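PDB 4V1S: alpha-1,6-mannanase from Bacteroides thetaiotaomicron, which probably hydrolyses alpha-1,6-mannosidic linkages in mannans as a family 76 glycoside hydrolase. Local coordinates for residues 124-129 against 140-145. Numbering follows the deposited sequence.
Sequences IAGYAT and RFYDEN
In this family 76 glycoside hydrolase, whose fold is an (alpha/alpha)6 barrel, a ring of six helical hairpins, the contact joins strand 124-127 of a two-stranded antiparallel hairpin to the N-terminus of helix 142-159. The strand is extended (Tyr127 phi/psi -75/144), whereas Thr129 (-72/-27) leaves that conformation. Phe141 is the N-cap residue, and the CA atoms are nearest at Ala128–Arg140 (4.5 Å) and Tyr127–Asn145 (6.0 Å). Arg140 buries 115 Å². With rotamers m, t, m for chi1 to chi3 it runs along the strand, its CG 3.5 Å from Tyr127 O, and its guanidinium donates from NH1 (2.9 Å) and NH2 (3.0 Å) to Ile124 O, a bifurcated acceptor lying near the guanidinium plane. Its NE forms a salt bridge with Glu191. Tyr127 buries 62 Å² and is held through its backbone: the Asn145 amide takes Tyr127 N on OD1 and gives ND2 to Tyr127 O, both at 2.9 Å, the two-bond pairing by which an amide side chain mimics a neighbouring strand. Asn145 ND2 also donates to Phe141 O (3.1 Å). Thr129, burying 61 Å², points toward the helix; its CB is 3.7 Å from Phe141 CE1, and OG1 donates to Glu144 OE2 at 2.7 Å. Water 1 bridges the remaining gap, lying 2.8 Å from Tyr127 O and 2.7 Å from Glu144 OE1 and accepting from Phe141 N at 2.8 Å.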
loop_
_atom_site.group_PDB
_atom_site.type_symbol
_atom_site.label_atom_id
_atom_site.label_comp_id
_atom_site.label_asym_id
_atom_site.label_seq_id
_atom_site.Cartn_x
_atom_site.Cartn_y
_atom_site.Cartn_z
ATOM N N ILE A 124 4.993 16.425 17.629
ATOM C CA ILE A 124 4.089 15.429 17.124
ATOM C C ILE A 124 4.809 14.088 16.901
ATOM O O ILE A 124 5.973 14.024 16.494
ATOM C CB ILE A 124 3.333 15.881 15.840
ATOM C CG1 ILE A 124 2.124 14.935 15.602
ATOM C CG2 ILE A 124 4.304 16.021 14.668
ATOM C CD1 ILE A 124 1.199 15.381 14.476
ATOM N N ALA A 125 4.102 13.031 17.248
ATOM C CA ALA A 125 4.558 11.651 17.056
ATOM C C ALA A 125 4.263 11.166 15.640
ATOM O O ALA A 125 3.290 11.596 15.019
ATOM C CB ALA A 125 3.824 10.746 18.048
ATOM N N GLY A 126 5.077 10.232 15.159
ATOM C CA GLY A 126 4.829 9.658 13.880
ATOM C C GLY A 126 5.974 8.736 13.503
ATOM O O GLY A 126 7.066 8.794 14.083
ATOM N N TYR A 127 5.722 7.859 12.536
ATOM C CA TYR A 127 6.768 6.965 12.056
ATOM C C TYR A 127 7.786 7.711 11.158
ATOM O O TYR A 127 7.415 8.591 10.416
ATOM C CB TYR A 127 6.173 5.813 11.241
ATOM C CG TYR A 127 5.436 4.774 12.064
ATOM C CD1 TYR A 127 6.128 3.807 12.800
ATOM C CD2 TYR A 127 4.049 4.776 12.143
ATOM C CE1 TYR A 127 5.447 2.894 13.620
ATOM C CE2 TYR A 127 3.370 3.840 12.920
ATOM C CZ TYR A 127 4.076 2.892 13.660
ATOM O OH TYR A 127 3.380 1.980 14.429
ATOM N N ALA A 128 9.040 7.293 11.286
ATOM C CA ALA A 128 10.188 7.730 10.458
ATOM C C ALA A 128 10.511 6.713 9.380
ATOM O O ALA A 128 10.138 5.524 9.474
ATOM C CB ALA A 128 11.390 8.008 11.337
ATOM N N THR A 129 11.269 7.181 8.385
ATOM C CA THR A 129 11.634 6.350 7.276
ATOM C C THR A 129 12.678 5.293 7.673
ATOM O O THR A 129 12.744 4.218 7.079
ATOM C CB THR A 129 12.134 7.190 6.095
ATOM O OG1 THR A 129 11.995 6.432 4.890
ATOM C CG2 THR A 129 13.537 7.711 6.307
ATOM N N ARG A 140 10.762 12.173 8.384
ATOM C CA ARG A 140 9.386 11.640 8.345
ATOM C C ARG A 140 8.607 12.088 7.123
ATOM O O ARG A 140 8.842 13.201 6.613
ATOM C CB ARG A 140 8.628 11.974 9.619
ATOM C CG ARG A 140 9.348 11.521 10.884
ATOM C CD ARG A 140 8.481 11.580 12.111
ATOM N NE ARG A 140 8.177 12.969 12.483
ATOM C CZ ARG A 140 7.584 13.319 13.625
ATOM N NH1 ARG A 140 7.243 12.405 14.508
ATOM N NH2 ARG A 140 7.362 14.594 13.911
ATOM N N PHE A 141 7.756 11.169 6.643
ATOM C CA PHE A 141 6.997 11.288 5.399
ATOM C C PHE A 141 5.534 11.072 5.657
ATOM O O PHE A 141 5.152 10.119 6.324
ATOM C CB PHE A 141 7.530 10.264 4.383
ATOM C CG PHE A 141 8.963 10.535 3.993
ATOM C CD1 PHE A 141 10.013 10.161 4.852
ATOM C CD2 PHE A 141 9.261 11.205 2.840
ATOM C CE1 PHE A 141 11.327 10.407 4.516
ATOM C CE2 PHE A 141 10.586 11.488 2.513
ATOM C CZ PHE A 141 11.604 11.105 3.366
ATOM N N TYR A 142 4.714 11.965 5.118
ATOM C CA TYR A 142 3.293 11.900 5.407
ATOM C C TYR A 142 2.685 10.684 4.699
ATOM O O TYR A 142 1.769 10.076 5.239
ATOM C CB TYR A 142 2.585 13.219 5.057
ATOM C CG TYR A 142 3.119 14.388 5.854
ATOM C CD1 TYR A 142 2.810 14.530 7.193
ATOM C CD2 TYR A 142 3.977 15.327 5.288
ATOM C CE1 TYR A 142 3.312 15.601 7.945
ATOM C CE2 TYR A 142 4.479 16.387 6.044
ATOM C CZ TYR A 142 4.129 16.517 7.374
ATOM O OH TYR A 142 4.603 17.565 8.147
ATOM N N ASP A 143 3.214 10.314 3.532
ATOM C CA ASP A 143 2.732 9.127 2.845
ATOM C C ASP A 143 3.068 7.831 3.591
ATOM O O ASP A 143 2.190 6.996 3.784
ATOM C CB ASP A 143 3.141 9.068 1.364
ATOM C CG ASP A 143 4.641 9.018 1.151
ATOM O OD1 ASP A 143 5.402 9.418 2.056
ATOM O OD2 ASP A 143 5.080 8.600 0.050
ATOM N N GLU A 144 4.313 7.697 4.058
ATOM C CA GLU A 144 4.721 6.482 4.763
ATOM C C GLU A 144 3.792 6.240 5.958
ATOM O O GLU A 144 3.428 5.100 6.254
ATOM C CB GLU A 144 6.171 6.562 5.252
ATOM C CG GLU A 144 7.180 6.491 4.137
ATOM C CD GLU A 144 8.622 6.640 4.593
ATOM O OE1 GLU A 144 8.862 7.004 5.767
ATOM O OE2 GLU A 144 9.535 6.443 3.722
ATOM N N ASN A 145 3.431 7.322 6.643
ATOM C CA ASN A 145 2.524 7.206 7.779
ATOM C C ASN A 145 1.135 6.710 7.393
ATOM O O ASN A 145 0.525 5.950 8.146
ATOM C CB ASN A 145 2.490 8.501 8.629
ATOM C CG ASN A 145 3.653 8.525 9.608
ATOM O OD1 ASN A 145 3.515 8.117 10.748
ATOM N ND2 ASN A 145 4.832 8.896 9.122
HETATM O O HOH W 1 7.958 8.624 7.666
#